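Local coordinates for CHAD domain protein (Streptomyces chartreusis, PDB 6RN5), which probably binds polyphosphate through the basic surface of its all-helical CHAD domain and also binds copper ions, at residues S65-Q77 against L284-G296. Sequence-based numbering, arbitrary orientation.
With SO4 (sulfate ion), chain G; SO4 (sulfate ion), chain F; SO4 (sulfate ion), chain I.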
ATOM      1  N   SER A  65     -30.437   3.002 -21.085  1.00 30.67           N
ATOM      2  CA  SER A  65     -31.382   2.289 -21.915  1.00 30.17           C
ATOM      3  C   SER A  65     -30.687   1.608 -23.093  1.00 30.39           C
ATOM      4  O   SER A  65     -31.007   0.488 -23.420  1.00 32.03           O
ATOM      5  CB  SER A  65     -32.511   3.211 -22.382  1.00 30.67           C
ATOM      6  OG  SER A  65     -32.006   4.330 -23.106  1.00 34.04           O
ATOM      7  N   ALA A  66     -29.750   2.298 -23.732  1.00 30.58           N
ATOM      8  CA  ALA A  66     -28.958   1.707 -24.796  1.00 32.41           C
ATOM      9  C   ALA A  66     -28.295   0.428 -24.344  1.00 32.40           C
ATOM     10  O   ALA A  66     -28.316  -0.567 -25.051  1.00 33.38           O
ATOM     11  CB  ALA A  66     -27.911   2.674 -25.291  1.00 29.46           C
ATOM     12  N   ARG A  67     -27.699   0.476 -23.166  1.00 33.23           N
ATOM     13  CA  ARG A  67     -27.008  -0.679 -22.617  1.00 34.97           C
ATOM     14  C   ARG A  67     -27.977  -1.831 -22.348  1.00 33.66           C
ATOM     15  O   ARG A  67     -27.637  -3.009 -22.483  1.00 30.51           O
ATOM     16  CB  ARG A  67     -26.407  -0.333 -21.252  1.00 37.81           C
ATOM     17  CG  ARG A  67     -25.157   0.480 -21.276  1.00 42.55           C
ATOM     18  CD  ARG A  67     -24.474   0.328 -19.922  1.00 42.09           C
ATOM     19  NE  ARG A  67     -25.285   0.709 -18.756  1.00 41.00           N
ATOM     20  CZ  ARG A  67     -25.048   1.801 -18.019  1.00 44.62           C
ATOM     21  NH1 ARG A  67     -25.766   2.072 -16.955  1.00 40.73           N
ATOM     22  NH2 ARG A  67     -24.071   2.648 -18.354  1.00 47.27           N
ATOM     23  N   ARG A  68     -29.164  -1.497 -21.856  1.00 30.75           N
ATOM     24  CA  ARG A  68     -30.153  -2.566 -21.673  1.00 32.49           C
ATOM     25  C   ARG A  68     -30.618  -3.212 -22.971  1.00 31.76           C
ATOM     26  O   ARG A  68     -30.913  -4.395 -22.989  1.00 32.78           O
ATOM     27  CB  ARG A  68     -31.359  -2.103 -20.885  1.00 28.41           C
ATOM     28  CG  ARG A  68     -31.048  -1.926 -19.440  1.00 30.69           C
ATOM     29  CD  ARG A  68     -32.062  -1.023 -18.723  1.00 31.44           C
ATOM     30  NE  ARG A  68     -31.923  -1.234 -17.304  1.00 30.73           N
ATOM     31  CZ  ARG A  68     -31.010  -0.663 -16.538  1.00 34.48           C
ATOM     32  NH1 ARG A  68     -30.134   0.188 -17.034  1.00 37.26           N
ATOM     33  NH2 ARG A  68     -30.978  -0.938 -15.241  1.00 36.44           N
ATOM     34  N   ILE A  69     -30.761  -2.426 -24.024  1.00 29.36           N
ATOM     35  CA  ILE A  69     -31.246  -2.963 -25.272  1.00 29.96           C
ATOM     36  C   ILE A  69     -30.146  -3.867 -25.854  1.00 32.69           C
ATOM     37  O   ILE A  69     -30.402  -4.999 -26.295  1.00 30.51           O
ATOM     38  CB  ILE A  69     -31.601  -1.817 -26.211  1.00 28.81           C
ATOM     39  CG1 ILE A  69     -32.806  -1.064 -25.657  1.00 29.86           C
ATOM     40  CG2 ILE A  69     -31.908  -2.320 -27.588  1.00 28.35           C
ATOM     41  CD1 ILE A  69     -33.144   0.219 -26.413  1.00 31.91           C
ATOM     42  N   SER A  70     -28.916  -3.374 -25.784  1.00 30.68           N
ATOM     43  CA  SER A  70     -27.798  -4.070 -26.324  1.00 35.44           C
ATOM     44  C   SER A  70     -27.625  -5.412 -25.593  1.00 33.83           C
ATOM     45  O   SER A  70     -27.431  -6.463 -26.225  1.00 28.87           O
ATOM     46  CB  SER A  70     -26.556  -3.169 -26.248  1.00 36.06           C
ATOM     47  OG  SER A  70     -25.544  -3.711 -27.040  1.00 46.47           O
ATOM     48  N   ALA A  71     -27.757  -5.388 -24.274  1.00 32.24           N
ATOM     49  CA  ALA A  71     -27.697  -6.618 -23.480  1.00 32.19           C
ATOM     50  C   ALA A  71     -28.780  -7.623 -23.863  1.00 30.84           C
ATOM     51  O   ALA A  71     -28.531  -8.827 -24.009  1.00 32.96           O
ATOM     52  CB  ALA A  71     -27.804  -6.303 -21.988  1.00 30.41           C
ATOM     53  N   THR A  72     -29.987  -7.120 -23.998  1.00 30.46           N
ATOM     54  CA  THR A  72     -31.147  -7.933 -24.296  1.00 31.05           C
ATOM     55  C   THR A  72     -30.973  -8.634 -25.644  1.00 30.75           C
ATOM     56  O   THR A  72     -31.287  -9.817 -25.781  1.00 31.54           O
ATOM     57  CB  THR A  72     -32.387  -7.064 -24.279  1.00 31.71           C
ATOM     58  OG1 THR A  72     -32.541  -6.530 -22.958  1.00 31.91           O
ATOM     59  CG2 THR A  72     -33.623  -7.852 -24.604  1.00 35.53           C
ATOM     60  N   LEU A  73     -30.449  -7.901 -26.615  1.00 31.29           N
ATOM     61  CA  LEU A  73     -30.218  -8.434 -27.947  1.00 35.70           C
ATOM     62  C   LEU A  73     -29.107  -9.487 -27.925  1.00 36.44           C
ATOM     63  O   LEU A  73     -28.953 -10.208 -28.866  1.00 39.29           O
ATOM     64  CB  LEU A  73     -29.903  -7.308 -28.938  1.00 35.34           C
ATOM     65  CG  LEU A  73     -31.135  -6.733 -29.669  1.00 35.02           C
ATOM     66  CD1 LEU A  73     -32.264  -6.346 -28.750  1.00 33.80           C
ATOM     67  CD2 LEU A  73     -30.742  -5.533 -30.504  1.00 37.53           C
ATOM     68  N   HIS A  74     -28.326  -9.549 -26.855  1.00 34.26           N
ATOM     69  CA  HIS A  74     -27.263 -10.533 -26.749  1.00 34.65           C
ATOM     70  C   HIS A  74     -27.869 -11.761 -26.116  1.00 33.91           C
ATOM     71  O   HIS A  74     -27.869 -12.807 -26.720  1.00 33.94           O
ATOM     72  CB  HIS A  74     -26.089  -9.997 -25.889  1.00 34.30           C
ATOM     73  CG  HIS A  74     -24.935 -10.931 -25.805  1.00 35.13           C
ATOM     74  ND1 HIS A  74     -24.736 -11.780 -24.743  1.00 37.03           N
ATOM     75  CD2 HIS A  74     -23.930 -11.174 -26.674  1.00 42.44           C
ATOM     76  CE1 HIS A  74     -23.645 -12.489 -24.947  1.00 37.68           C
ATOM     77  NE2 HIS A  74     -23.131 -12.137 -26.110  1.00 39.70           N
ATOM     78  N   THR A  75     -28.362 -11.605 -24.882  1.00 33.85           N
ATOM     79  CA  THR A  75     -28.876 -12.708 -24.057  1.00 34.00           C
ATOM     80  C   THR A  75     -29.995 -13.483 -24.762  1.00 34.85           C
ATOM     81  O   THR A  75     -30.096 -14.718 -24.614  1.00 31.81           O
ATOM     82  CB  THR A  75     -29.388 -12.166 -22.699  1.00 33.19           C
ATOM     83  OG1 THR A  75     -28.321 -11.503 -22.020  1.00 31.56           O
ATOM     84  CG2 THR A  75     -29.908 -13.271 -21.824  1.00 33.77           C
ATOM     85  N   PHE A  76     -30.850 -12.743 -25.485  1.00 32.91           N
ATOM     86  CA  PHE A  76     -32.100 -13.277 -26.046  1.00 32.55           C
ATOM     87  C   PHE A  76     -32.066 -13.228 -27.552  1.00 30.92           C
ATOM     88  O   PHE A  76     -33.102 -13.200 -28.221  1.00 31.35           O
ATOM     89  CB  PHE A  76     -33.330 -12.506 -25.510  1.00 33.94           C
ATOM     90  CG  PHE A  76     -33.445 -12.493 -23.994  1.00 33.38           C
ATOM     91  CD1 PHE A  76     -34.043 -13.554 -23.306  1.00 36.85           C
ATOM     92  CD2 PHE A  76     -32.986 -11.403 -23.248  1.00 36.51           C
ATOM     93  CE1 PHE A  76     -34.163 -13.517 -21.904  1.00 38.10           C
ATOM     94  CE2 PHE A  76     -33.097 -11.371 -21.849  1.00 34.23           C
ATOM     95  CZ  PHE A  76     -33.674 -12.422 -21.180  1.00 33.67           C
ATOM     96  N   GLN A  77     -30.852 -13.271 -28.078  1.00 34.80           N
ATOM     97  CA  GLN A  77     -30.629 -13.189 -29.497  1.00 40.98           C
ATOM     98  C   GLN A  77     -31.357 -14.297 -30.211  1.00 38.35           C
ATOM     99  O   GLN A  77     -31.830 -14.080 -31.303  1.00 38.69           O
ATOM    100  CB  GLN A  77     -29.144 -13.287 -29.865  1.00 45.47           C
ATOM    101  CG  GLN A  77     -28.917 -12.979 -31.345  1.00 49.86           C
ATOM    102  CD  GLN A  77     -27.473 -12.681 -31.699  1.00 56.27           C
ATOM    103  OE1 GLN A  77     -26.850 -13.465 -32.399  1.00 55.46           O
ATOM    104  NE2 GLN A  77     -26.930 -11.535 -31.215  1.00 63.84           N
ATOM    105  N   LEU A 284     -21.882  -9.869 -15.271  1.00 26.49           N
ATOM    106  CA  LEU A 284     -22.793  -9.610 -14.157  1.00 30.80           C
ATOM    107  C   LEU A 284     -23.887  -8.647 -14.600  1.00 30.10           C
ATOM    108  O   LEU A 284     -25.065  -8.831 -14.323  1.00 31.42           O
ATOM    109  CB  LEU A 284     -22.023  -9.120 -12.936  1.00 31.41           C
ATOM    110  CG  LEU A 284     -22.931  -8.570 -11.831  1.00 36.91           C
ATOM    111  CD1 LEU A 284     -23.869  -9.643 -11.357  1.00 44.44           C
ATOM    112  CD2 LEU A 284     -22.076  -8.093 -10.678  1.00 42.54           C
ATOM    113  N   ARG A 285     -23.488  -7.649 -15.358  1.00 31.21           N
ATOM    114  CA  ARG A 285     -24.445  -6.715 -15.912  1.00 34.42           C
ATOM    115  C   ARG A 285     -25.437  -7.355 -16.880  1.00 32.82           C
ATOM    116  O   ARG A 285     -26.647  -7.092 -16.810  1.00 28.67           O
ATOM    117  CB  ARG A 285     -23.730  -5.536 -16.545  1.00 37.96           C
ATOM    118  CG  ARG A 285     -24.602  -4.310 -16.403  1.00 46.02           C
ATOM    119  CD  ARG A 285     -23.879  -3.030 -16.646  1.00 50.06           C
ATOM    120  NE  ARG A 285     -23.220  -3.025 -17.943  1.00 53.41           N
ATOM    121  CZ  ARG A 285     -22.388  -2.056 -18.339  1.00 55.33           C
ATOM    122  NH1 ARG A 285     -22.172  -1.003 -17.553  1.00 47.97           N
ATOM    123  NH2 ARG A 285     -21.788  -2.129 -19.522  1.00 54.03           N
ATOM    124  N   LEU A 286     -24.930  -8.252 -17.741  1.00 32.33           N
ATOM    125  CA  LEU A 286     -25.781  -9.034 -18.629  1.00 30.20           C
ATOM    126  C   LEU A 286     -26.826  -9.786 -17.841  1.00 29.28           C
ATOM    127  O   LEU A 286     -27.988  -9.813 -18.232  1.00 30.90           O
ATOM    128  CB  LEU A 286     -24.935  -9.985 -19.505  1.00 30.89           C
ATOM    129  CG  LEU A 286     -24.141  -9.219 -20.583  1.00 33.21           C
ATOM    130  CD1 LEU A 286     -23.118 -10.080 -21.379  1.00 34.62           C
ATOM    131  CD2 LEU A 286     -25.125  -8.601 -21.548  1.00 37.20           C
ATOM    132  N   HIS A 287     -26.399 -10.392 -16.737  1.00 30.27           N
ATOM    133  CA  HIS A 287     -27.283 -11.167 -15.854  1.00 35.71           C
ATOM    134  C   HIS A 287     -28.329 -10.234 -15.192  1.00 32.34           C
ATOM    135  O   HIS A 287     -29.472 -10.540 -15.129  1.00 30.21           O
ATOM    136  CB  HIS A 287     -26.411 -11.928 -14.799  1.00 35.14           C
ATOM    137  CG  HIS A 287     -27.187 -12.564 -13.692  1.00 35.84           C
ATOM    138  ND1 HIS A 287     -28.171 -13.508 -13.911  1.00 38.65           N
ATOM    139  CD2 HIS A 287     -27.098 -12.419 -12.346  1.00 38.07           C
ATOM    140  CE1 HIS A 287     -28.655 -13.909 -12.748  1.00 36.74           C
ATOM    141  NE2 HIS A 287     -28.018 -13.266 -11.781  1.00 39.59           N
ATOM    142  N   ARG A 288     -27.933  -9.048 -14.789  1.00 36.14           N
ATOM    143  CA  ARG A 288     -28.882  -8.159 -14.113  1.00 36.16           C
ATOM    144  C   ARG A 288     -29.995  -7.771 -15.040  1.00 33.06           C
ATOM    145  O   ARG A 288     -31.153  -7.830 -14.674  1.00 32.45           O
ATOM    146  CB  ARG A 288     -28.162  -6.927 -13.564  1.00 41.19           C
ATOM    147  CG  ARG A 288     -27.557  -7.165 -12.163  1.00 46.84           C
ATOM    148  CD  ARG A 288     -27.802  -5.894 -11.313  1.00 50.73           C
ATOM    149  NE  ARG A 288     -27.080  -4.839 -11.976  1.00 48.05           N
ATOM    150  CZ  ARG A 288     -27.534  -3.705 -12.492  1.00 47.74           C
ATOM    151  NH1 ARG A 288     -28.778  -3.281 -12.349  1.00 51.44           N
ATOM    152  NH2 ARG A 288     -26.647  -2.938 -13.108  1.00 45.10           N
ATOM    153  N   TYR A 289     -29.633  -7.486 -16.277  1.00 31.36           N
ATOM    154  CA  TYR A 289     -30.578  -6.987 -17.259  1.00 31.97           C
ATOM    155  C   TYR A 289     -31.450  -8.074 -17.803  1.00 31.59           C
ATOM    156  O   TYR A 289     -32.543  -7.791 -18.255  1.00 29.62           O
ATOM    157  CB  TYR A 289     -29.840  -6.303 -18.417  1.00 33.22           C
ATOM    158  CG  TYR A 289     -29.044  -5.078 -18.044  1.00 34.31           C
ATOM    159  CD1 TYR A 289     -29.305  -4.363 -16.872  1.00 34.90           C
ATOM    160  CD2 TYR A 289     -28.070  -4.585 -18.906  1.00 33.60           C
ATOM    161  CE1 TYR A 289     -28.602  -3.209 -16.575  1.00 35.56           C
ATOM    162  CE2 TYR A 289     -27.364  -3.450 -18.609  1.00 33.55           C
ATOM    163  CZ  TYR A 289     -27.621  -2.754 -17.447  1.00 35.89           C
ATOM    164  OH  TYR A 289     -26.872  -1.599 -17.141  1.00 37.23           O
ATOM    165  N   ALA A 290     -30.958  -9.311 -17.766  1.00 32.58           N
ATOM    166  CA  ALA A 290     -31.763 -10.479 -18.108  1.00 30.58           C
ATOM    167  C   ALA A 290     -32.848 -10.717 -17.051  1.00 32.20           C
ATOM    168  O   ALA A 290     -34.014 -10.985 -17.399  1.00 30.27           O
ATOM    169  CB  ALA A 290     -30.861 -11.726 -18.273  1.00 29.69           C
ATOM    170  N   ARG A 291     -32.466 -10.677 -15.776  1.00 34.25           N
ATOM    171  CA  ARG A 291     -33.449 -10.687 -14.690  1.00 38.28           C
ATOM    172  C   ARG A 291     -34.516  -9.607 -14.921  1.00 37.80           C
ATOM    173  O   ARG A 291     -35.690  -9.876 -14.742  1.00 37.29           O
ATOM    174  CB  ARG A 291     -32.783 -10.493 -13.317  1.00 40.45           C
ATOM    175  CG  ARG A 291     -32.045 -11.746 -12.848  1.00 49.53           C
ATOM    176  CD  ARG A 291     -31.243 -11.551 -11.554  1.00 55.46           C
ATOM    177  NE  ARG A 291     -32.050 -11.633 -10.321  1.00 62.45           N
ATOM    178  CZ  ARG A 291     -32.352 -10.607  -9.513  1.00 65.87           C
ATOM    179  NH1 ARG A 291     -31.928  -9.357  -9.744  1.00 69.79           N
ATOM    180  NH2 ARG A 291     -33.091 -10.831  -8.442  1.00 68.42           N
ATOM    181  N   GLU A 292     -34.110  -8.388 -15.305  1.00 36.90           N
ATOM    182  CA  GLU A 292     -35.084  -7.322 -15.649  1.00 36.51           C
ATOM    183  C   GLU A 292     -36.021  -7.753 -16.802  1.00 35.63           C
ATOM    184  O   GLU A 292     -37.230  -7.587 -16.724  1.00 34.70           O
ATOM    185  CB  GLU A 292     -34.365  -6.038 -16.067  1.00 37.00           C
ATOM    186  CG  GLU A 292     -33.638  -5.316 -14.943  1.00 36.93           C
ATOM    187  CD  GLU A 292     -33.299  -3.888 -15.301  1.00 36.35           C
ATOM    188  OE1 GLU A 292     -33.705  -3.390 -16.386  1.00 37.89           O
ATOM    189  OE2 GLU A 292     -32.632  -3.232 -14.477  1.00 38.09           O
ATOM    190  N   ALA A 293     -35.458  -8.271 -17.888  1.00 32.65           N
ATOM    191  CA  ALA A 293     -36.253  -8.644 -19.051  1.00 34.76           C
ATOM    192  C   ALA A 293     -37.341  -9.689 -18.754  1.00 36.96           C
ATOM    193  O   ALA A 293     -38.466  -9.665 -19.309  1.00 35.61           O
ATOM    194  CB  ALA A 293     -35.308  -9.152 -20.150  1.00 36.09           C
ATOM    195  N   VAL A 294     -36.960 -10.617 -17.877  1.00 39.13           N
ATOM    196  CA  VAL A 294     -37.754 -11.758 -17.450  1.00 41.67           C
ATOM    197  C   VAL A 294     -38.887 -11.310 -16.556  1.00 45.37           C
ATOM    198  O   VAL A 294     -39.945 -11.888 -16.589  1.00 41.81           O
ATOM    199  CB  VAL A 294     -36.849 -12.784 -16.724  1.00 42.15           C
ATOM    200  CG1 VAL A 294     -37.614 -13.653 -15.773  1.00 46.37           C
ATOM    201  CG2 VAL A 294     -36.136 -13.633 -17.779  1.00 44.62           C
ATOM    202  N   SER A 295     -38.638 -10.292 -15.759  1.00 48.53           N
ATOM    203  CA  SER A 295     -39.669  -9.629 -14.995  1.00 54.75           C
ATOM    204  C   SER A 295     -40.597  -8.800 -15.918  1.00 57.24           C
ATOM    205  O   SER A 295     -41.776  -8.632 -15.642  1.00 59.04           O
ATOM    206  CB  SER A 295     -38.984  -8.730 -13.974  1.00 54.93           C
ATOM    207  OG  SER A 295     -39.943  -7.960 -13.308  1.00 69.48           O
ATOM    208  N   GLY A 296     -40.030  -8.273 -17.006  1.00 63.79           N
ATOM    209  CA  GLY A 296     -40.763  -7.548 -18.051  1.00 63.80           C
ATOM    210  C   GLY A 296     -40.844  -6.031 -17.855  1.00 69.91           C
ATOM    211  O   GLY A 296     -40.188  -5.467 -16.955  1.00 67.05           O
TER
HETATM  212  S   SO4 G 406     -27.538   0.252 -14.126  1.00 43.77           S
HETATM  213  O1  SO4 G 406     -27.867   0.931 -15.364  1.00 40.56           O
HETATM  214  O2  SO4 G 406     -28.813   0.040 -13.401  1.00 41.89           O
HETATM  215  O3  SO4 G 406     -26.636   1.058 -13.296  1.00 47.64           O
HETATM  216  O4  SO4 G 406     -26.818  -0.998 -14.475  1.00 51.23           O
HETATM  217  S   SO4 F 405     -19.704   1.365 -19.031  1.00 75.10           S
HETATM  218  O1  SO4 F 405     -20.790   1.449 -20.054  1.00 79.86           O
HETATM  219  O2  SO4 F 405     -20.260   1.682 -17.710  1.00 73.23           O
HETATM  220  O3  SO4 F 405     -19.069  -0.012 -18.986  1.00 71.84           O
HETATM  221  O4  SO4 F 405     -18.733   2.430 -19.367  1.00 76.92           O
HETATM  222  S   SO4 I 408     -23.507   5.174 -15.666  1.00 49.95           S
HETATM  223  O1  SO4 I 408     -23.437   5.135 -17.134  1.00 48.49           O
HETATM  224  O2  SO4 I 408     -24.805   4.556 -15.222  1.00 51.40           O
HETATM  225  O3  SO4 I 408     -23.536   6.555 -15.185  1.00 46.68           O
HETATM  226  O4  SO4 I 408     -22.409   4.422 -15.090  1.00 43.98           O
HETATM  227  O   HOH W   1     -29.074  -9.388 -20.657  1.00 27.98           O
HETATM  228  O   HOH W   2     -31.684  -8.370 -20.860  1.00 27.93           O
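Tyr289 lies with one ring face beneath Arg68, whose CG stands 3.8 Å from the ring centroid in a CH-pi contact, just where the helical segments 65-75 and 284-295 cross at -87°. Small Ala71 lets the helices approach here: its CB meets the ring edge at CD2 of Tyr289 (3.5 Å) and CD2 of Leu286, an apolar patch at the edge of the ring. Beyond CG the Arg68 chain runs extended, carrying its guanidinium, one face over CE1 of Tyr289 and the planes 41° apart, to Glu292. There it binds side-on: NE of Arg68 donates to OE1 of Glu292 and NH2 of Arg68 to OE2, both at 2.9 Å, while Tyr27 of helix 21-42 also bonds OE1. NH1 and NH2 of Arg68 still reach one sulfate, to which the Tyr289 hydroxyl donates (OH to O4, 2.7 Å) while accepting from NE of Arg67 (3.2 Å). An alanine in place of Arg68 would probably leave Glu292 without its cationic mate, take the CH-pi partner from Tyr289 and cost the sulfate two donors. Arg67, stacked flat on Arg285, bonds this sulfate and another; Arg288 reaches the first too, and Arg285 weakly holds a third. Arginines from both helices thus converge on anions, as suits a polyphosphate-binding surface, the sulfates plausibly standing in for phosphate groups.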